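Local structure of immunoreactive 84kD antigen PG93 (Porphyromonas gingivalis, 5M11) at residues Tyr317-Ser322 and Ile636-Leu641; Ser734-Val739 and Arg753-Arg758. The protein is an essential bacterial surface component of the type-IX secretion system and binds zinc and calcium ions. All coordinates share one frame; numbering follows the deposited sequence.

Interactions 1 and 2 belong to different domains and follow one another along the chain, with centres about 43 Å apart and nearest atoms about 24 Å apart. Interaction 1 sets strand 318-322 beside strand 636-642, the innermost strands of the first and last sheets of a ring of seven, consistent with the closing seam of the second of two seven-bladed beta-propellers. Interaction 2 lies in the smaller beta domain that follows, where strands 735-742 and 749-756 form a hairpin ending at the C-terminus. One contact therefore joins sequence-distant ends of a propeller without backbone hydrogen bonds, whereas the other is local ladder pairing within a sheet; they share no strand or sheet.

Interaction 1 (Tyr317-Ser322 and Ile636-Leu641); sequences YEMRFS and ILSLAL. With ZN (zinc ion), chain F; GOL (glycerol), chain R.
M319 reaches across from strand 318-322 toward strand 636-642, its CG anti to the carbonyl carbon and its chain bent at chi3 (-71°), so that CG and CE both lie against S638. The CE methyl is 3.3 Å from S638 OG and also borders the L639 backbone. Further along, A640 CB fills the step between M319 and F321, standing 4.0 Å from F321 CB, while the phenyl ring turns away and meets Y649. The strands run parallel, at 5° with axes 5.9 Å apart, yet share no hydrogen bond. This is how the inner strands of adjacent propeller blades stand side by side, here consistent with the seam between first and last blades. A glycerol, probably from the crystallisation liquor, spans the gap: its O2 lies 2.9 Å from M319 O and 2.7 Å from L639 O, and its single proton could serve either. E318 OE1 binds the zinc ion at 2.3 Å, with glycerol O1 and a water as further ligands, and glycerol O3 lies over one face of the R320 guanidinium. In the second shell, F316 O holds S638 OG, and D592, assigned to the same zinc site as E318, bonds both L639 N and the glycerol.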
loop_
_atom_site.group_PDB
_atom_site.type_symbol
_atom_site.label_atom_id
_atom_site.label_comp_id
_atom_site.label_asym_id
_atom_site.label_seq_id
_atom_site.Cartn_x
_atom_site.Cartn_y
_atom_site.Cartn_z
ATOM N N TYR A 317 -0.597 -7.077 5.875
ATOM C CA TYR A 317 0.406 -7.923 6.503
ATOM C C TYR A 317 0.127 -9.360 6.080
ATOM O O TYR A 317 1.036 -10.075 5.650
ATOM C CB TYR A 317 0.363 -7.756 8.044
ATOM C CG TYR A 317 1.344 -8.659 8.755
ATOM C CD1 TYR A 317 2.668 -8.273 8.943
ATOM C CD2 TYR A 317 0.972 -9.940 9.166
ATOM C CE1 TYR A 317 3.596 -9.130 9.531
ATOM C CE2 TYR A 317 1.897 -10.817 9.728
ATOM C CZ TYR A 317 3.207 -10.402 9.924
ATOM O OH TYR A 317 4.126 -11.246 10.509
ATOM N N GLU A 318 -1.136 -9.776 6.218
ATOM C CA GLU A 318 -1.582 -11.103 5.837
ATOM C C GLU A 318 -2.932 -10.961 5.135
ATOM O O GLU A 318 -3.733 -10.108 5.510
ATOM C CB GLU A 318 -1.619 -12.072 7.049
ATOM C CG GLU A 318 -2.121 -13.497 6.765
ATOM C CD GLU A 318 -1.233 -14.592 6.175
ATOM O OE1 GLU A 318 -0.066 -14.318 5.808
ATOM O OE2 GLU A 318 -1.734 -15.736 6.054
ATOM N N MET A 319 -3.118 -11.739 4.055
ATOM C CA MET A 319 -4.318 -11.812 3.233
ATOM C C MET A 319 -4.644 -13.250 2.883
ATOM O O MET A 319 -3.733 -14.048 2.681
ATOM C CB MET A 319 -4.160 -11.055 1.908
ATOM C CG MET A 319 -3.931 -9.586 1.981
ATOM S SD MET A 319 -4.250 -8.982 0.300
ATOM C CE MET A 319 -2.860 -9.599 -0.592
ATOM N N ARG A 320 -5.929 -13.557 2.702
ATOM C CA ARG A 320 -6.431 -14.869 2.290
ATOM C C ARG A 320 -7.589 -14.636 1.321
ATOM O O ARG A 320 -8.293 -13.643 1.475
ATOM C CB ARG A 320 -6.910 -15.702 3.525
ATOM C CG ARG A 320 -5.841 -16.186 4.537
ATOM C CD ARG A 320 -4.925 -17.309 4.033
ATOM N NE ARG A 320 -5.677 -18.436 3.460
ATOM C CZ ARG A 320 -5.160 -19.422 2.723
ATOM N NH1 ARG A 320 -3.857 -19.453 2.453
ATOM N NH2 ARG A 320 -5.941 -20.390 2.258
ATOM N N PHE A 321 -7.808 -15.524 0.338
ATOM C CA PHE A 321 -8.975 -15.381 -0.542
ATOM C C PHE A 321 -9.853 -16.621 -0.428
ATOM O O PHE A 321 -9.420 -17.706 -0.808
ATOM C CB PHE A 321 -8.603 -15.110 -2.000
ATOM C CG PHE A 321 -9.742 -14.455 -2.745
ATOM C CD1 PHE A 321 -9.888 -13.075 -2.749
ATOM C CD2 PHE A 321 -10.696 -15.220 -3.402
ATOM C CE1 PHE A 321 -10.960 -12.473 -3.410
ATOM C CE2 PHE A 321 -11.783 -14.616 -4.038
ATOM C CZ PHE A 321 -11.903 -13.248 -4.043
ATOM N N SER A 322 -11.062 -16.471 0.142
ATOM C CA SER A 322 -12.011 -17.579 0.324
ATOM C C SER A 322 -13.452 -17.132 0.064
ATOM O O SER A 322 -13.773 -15.975 0.287
ATOM C CB SER A 322 -11.920 -18.166 1.737
ATOM O OG SER A 322 -10.643 -18.055 2.344
ATOM N N ILE A 636 6.534 -6.203 -1.474
ATOM C CA ILE A 636 5.231 -6.865 -1.401
ATOM C C ILE A 636 5.207 -7.724 -0.147
ATOM O O ILE A 636 6.090 -8.552 0.046
ATOM C CB ILE A 636 4.921 -7.697 -2.683
ATOM C CG1 ILE A 636 5.207 -6.889 -3.971
ATOM C CG2 ILE A 636 3.461 -8.253 -2.659
ATOM C CD1 ILE A 636 5.331 -7.717 -5.211
ATOM N N LEU A 637 4.185 -7.533 0.687
ATOM C CA LEU A 637 4.019 -8.201 1.977
ATOM C C LEU A 637 3.157 -9.456 1.897
ATOM O O LEU A 637 3.392 -10.402 2.661
ATOM C CB LEU A 637 3.396 -7.205 2.979
ATOM C CG LEU A 637 4.389 -6.370 3.797
ATOM C CD1 LEU A 637 5.064 -5.294 2.957
ATOM C CD2 LEU A 637 3.711 -5.749 4.990
ATOM N N SER A 638 2.138 -9.444 0.994
ATOM C CA SER A 638 1.186 -10.534 0.803
ATOM C C SER A 638 0.632 -10.630 -0.636
ATOM O O SER A 638 0.736 -9.691 -1.426
ATOM C CB SER A 638 0.024 -10.380 1.780
ATOM O OG SER A 638 -0.579 -9.101 1.681
ATOM N N LEU A 639 0.038 -11.798 -0.943
ATOM C CA LEU A 639 -0.648 -12.189 -2.177
ATOM C C LEU A 639 -1.967 -12.972 -1.845
ATOM O O LEU A 639 -2.112 -13.526 -0.741
ATOM C CB LEU A 639 0.270 -13.054 -3.075
ATOM C CG LEU A 639 1.474 -12.405 -3.774
ATOM C CD1 LEU A 639 2.219 -13.416 -4.602
ATOM C CD2 LEU A 639 1.077 -11.195 -4.639
ATOM N N ALA A 640 -2.929 -12.985 -2.797
ATOM C CA ALA A 640 -4.224 -13.689 -2.739
ATOM C C ALA A 640 -4.774 -13.689 -4.113
ATOM O O ALA A 640 -4.646 -12.685 -4.805
ATOM C CB ALA A 640 -5.192 -13.016 -1.774
ATOM N N LEU A 641 -5.354 -14.792 -4.548
ATOM C CA LEU A 641 -5.837 -14.907 -5.912
ATOM C C LEU A 641 -7.296 -15.350 -5.975
ATOM O O LEU A 641 -7.680 -16.342 -5.348
ATOM C CB LEU A 641 -4.924 -15.917 -6.631
ATOM C CG LEU A 641 -5.225 -16.320 -8.060
ATOM C CD1 LEU A 641 -4.861 -15.217 -9.015
ATOM C CD2 LEU A 641 -4.468 -17.553 -8.407
HETATM ZN ZN ZN F . -0.391 -15.391 3.750
HETATM C C1 GOL R . -0.657 -17.403 1.445
HETATM O O1 GOL R . -0.087 -17.165 2.720
HETATM C C2 GOL R . -1.868 -16.524 1.250
HETATM O O2 GOL R . -1.459 -15.157 1.303
HETATM C C3 GOL R . -2.575 -16.808 -0.056
HETATM O O3 GOL R . -3.992 -16.754 0.092
HETATM O O HOH W 1 1.911 -15.282 4.137
#

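Interaction 2 (Ser734-Val739 and Arg753-Arg758); sequences SGVYAV and RFAVIR
S734 leads into the pairing from outside the ladder, its OG lying beside the CG of R758, the C-terminal residue. At G735 the antiparallel ladder begins as a hydrogen-bonded pair with V756: G735 N gives a 2.9 Å bond to V756 O along a carbonyl lone pair, and V756 N returns one of 2.8 Å to G735 O, nearly along the C=O axis and almost straight (177°). V736, in a non-hydrogen-bonded pair with A755, shares its face of the sheet with A738 and R753; the extended R753 side chain crosses it at about a right angle, bringing NH1 within 3.4 Å of V736 CG1. Y737 forms the second hydrogen-bonded pair, its N 2.9 Å from F754 O and its O 3.1 Å from F754 N, the latter donor above the carbonyl plane. On this opposite face F754 CG takes the crowded position between N and C (chi1 74°), which lays the ring under Y737 CB, 3.6 Å above its plane in a CH-pi contact. The tyrosine ring leans obliquely on V756, with CD2 3.7 Å from CG2, and its OH bonds A733 O four residues back, consistent with a tyrosine corner. A738 CB then packs on R753 CG, and V739 CG2 meets the F754 edge at CE2 (3.7 Å). Strand 735-742 lies between 699-703 and its hairpin partner 749-756, whose other side is bonded by the loop at L681 through A755 and I757, while strand 689-692 packs on V739 and F754 through I691 and V689.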
loop_
_atom_site.group_PDB
_atom_site.type_symbol
_atom_site.label_atom_id
_atom_site.label_comp_id
_atom_site.label_asym_id
_atom_site.label_seq_id
_atom_site.Cartn_x
_atom_site.Cartn_y
_atom_site.Cartn_z
ATOM N N SER A 734 3.231 -7.002 -46.722
ATOM C CA SER A 734 1.885 -6.449 -46.556
ATOM C C SER A 734 0.857 -7.573 -46.713
ATOM O O SER A 734 1.183 -8.631 -47.262
ATOM C CB SER A 734 1.628 -5.336 -47.567
ATOM O OG SER A 734 2.583 -4.300 -47.427
ATOM N N GLY A 735 -0.351 -7.353 -46.212
ATOM C CA GLY A 735 -1.416 -8.339 -46.302
ATOM C C GLY A 735 -2.258 -8.432 -45.058
ATOM O O GLY A 735 -2.092 -7.643 -44.118
ATOM N N VAL A 736 -3.190 -9.396 -45.067
ATOM C CA VAL A 736 -4.112 -9.658 -43.971
ATOM C C VAL A 736 -3.633 -10.911 -43.278
ATOM O O VAL A 736 -3.513 -11.966 -43.903
ATOM C CB VAL A 736 -5.582 -9.738 -44.452
ATOM C CG1 VAL A 736 -6.468 -10.457 -43.444
ATOM C CG2 VAL A 736 -6.128 -8.343 -44.730
ATOM N N TYR A 737 -3.305 -10.770 -41.999
ATOM C CA TYR A 737 -2.799 -11.862 -41.177
ATOM C C TYR A 737 -3.884 -12.261 -40.191
ATOM O O TYR A 737 -4.850 -11.510 -40.005
ATOM C CB TYR A 737 -1.467 -11.453 -40.498
ATOM C CG TYR A 737 -0.368 -11.223 -41.519
ATOM C CD1 TYR A 737 0.453 -12.264 -41.935
ATOM C CD2 TYR A 737 -0.221 -9.985 -42.152
ATOM C CE1 TYR A 737 1.415 -12.078 -42.922
ATOM C CE2 TYR A 737 0.730 -9.792 -43.151
ATOM C CZ TYR A 737 1.543 -10.844 -43.533
ATOM O OH TYR A 737 2.494 -10.682 -44.506
ATOM N N ALA A 738 -3.784 -13.476 -39.638
ATOM C CA ALA A 738 -4.815 -13.983 -38.749
ATOM C C ALA A 738 -4.236 -14.559 -37.492
ATOM O O ALA A 738 -3.184 -15.198 -37.503
ATOM C CB ALA A 738 -5.645 -15.035 -39.454
ATOM N N VAL A 739 -4.965 -14.340 -36.400
ATOM C CA VAL A 739 -4.656 -14.786 -35.052
ATOM C C VAL A 739 -5.729 -15.804 -34.652
ATOM O O VAL A 739 -6.919 -15.461 -34.527
ATOM C CB VAL A 739 -4.593 -13.564 -34.096
ATOM C CG1 VAL A 739 -4.198 -13.976 -32.686
ATOM C CG2 VAL A 739 -3.637 -12.505 -34.634
ATOM N N ARG A 753 -8.621 -11.179 -37.334
ATOM C CA ARG A 753 -7.691 -10.768 -38.379
ATOM C C ARG A 753 -7.226 -9.323 -38.194
ATOM O O ARG A 753 -7.971 -8.500 -37.655
ATOM C CB ARG A 753 -8.348 -10.936 -39.760
ATOM C CG ARG A 753 -8.566 -12.373 -40.183
ATOM C CD ARG A 753 -9.685 -12.462 -41.202
ATOM N NE ARG A 753 -9.682 -13.736 -41.928
ATOM C CZ ARG A 753 -9.281 -13.888 -43.191
ATOM N NH1 ARG A 753 -8.847 -12.844 -43.890
ATOM N NH2 ARG A 753 -9.321 -15.084 -43.766
ATOM N N PHE A 754 -5.992 -9.019 -38.654
ATOM C CA PHE A 754 -5.378 -7.683 -38.631
ATOM C C PHE A 754 -4.575 -7.460 -39.925
ATOM O O PHE A 754 -4.071 -8.421 -40.520
ATOM C CB PHE A 754 -4.503 -7.459 -37.383
ATOM C CG PHE A 754 -3.182 -8.183 -37.399
ATOM C CD1 PHE A 754 -2.040 -7.573 -37.912
ATOM C CD2 PHE A 754 -3.076 -9.479 -36.909
ATOM C CE1 PHE A 754 -0.822 -8.254 -37.946
ATOM C CE2 PHE A 754 -1.852 -10.148 -36.912
ATOM C CZ PHE A 754 -0.734 -9.532 -37.433
ATOM N N ALA A 755 -4.440 -6.197 -40.340
ATOM C CA ALA A 755 -3.755 -5.866 -41.576
ATOM C C ALA A 755 -2.367 -5.247 -41.371
ATOM O O ALA A 755 -2.160 -4.461 -40.441
ATOM C CB ALA A 755 -4.618 -4.914 -42.380
ATOM N N VAL A 756 -1.420 -5.629 -42.268
ATOM C CA VAL A 756 -0.067 -5.076 -42.412
ATOM C C VAL A 756 -0.118 -4.266 -43.710
ATOM O O VAL A 756 -0.464 -4.824 -44.753
ATOM C CB VAL A 756 1.075 -6.125 -42.393
ATOM C CG1 VAL A 756 2.396 -5.500 -42.836
ATOM C CG2 VAL A 756 1.226 -6.758 -41.009
ATOM N N ILE A 757 0.120 -2.943 -43.633
ATOM C CA ILE A 757 0.010 -2.054 -44.797
ATOM C C ILE A 757 1.320 -1.313 -45.078
ATOM O O ILE A 757 2.036 -0.938 -44.138
ATOM C CB ILE A 757 -1.183 -1.059 -44.666
ATOM C CG1 ILE A 757 -1.086 -0.156 -43.410
ATOM C CG2 ILE A 757 -2.514 -1.802 -44.704
ATOM C CD1 ILE A 757 -1.802 1.200 -43.554
ATOM N N ARG A 758 1.603 -1.084 -46.388
ATOM C CA ARG A 758 2.785 -0.381 -46.922
ATOM C C ARG A 758 2.896 1.104 -46.481
ATOM O O ARG A 758 3.936 1.730 -46.798
ATOM C CB ARG A 758 2.777 -0.433 -48.448
ATOM C CG ARG A 758 3.491 -1.638 -49.031
ATOM C CD ARG A 758 3.448 -1.627 -50.544
ATOM N NE ARG A 758 2.118 -1.264 -51.035
ATOM C CZ ARG A 758 1.843 -0.891 -52.279
ATOM N NH1 ARG A 758 2.806 -0.849 -53.196
ATOM N NH2 ARG A 758 0.605 -0.563 -52.621
ATOM O OXT ARG A 758 1.951 1.649 -45.860
#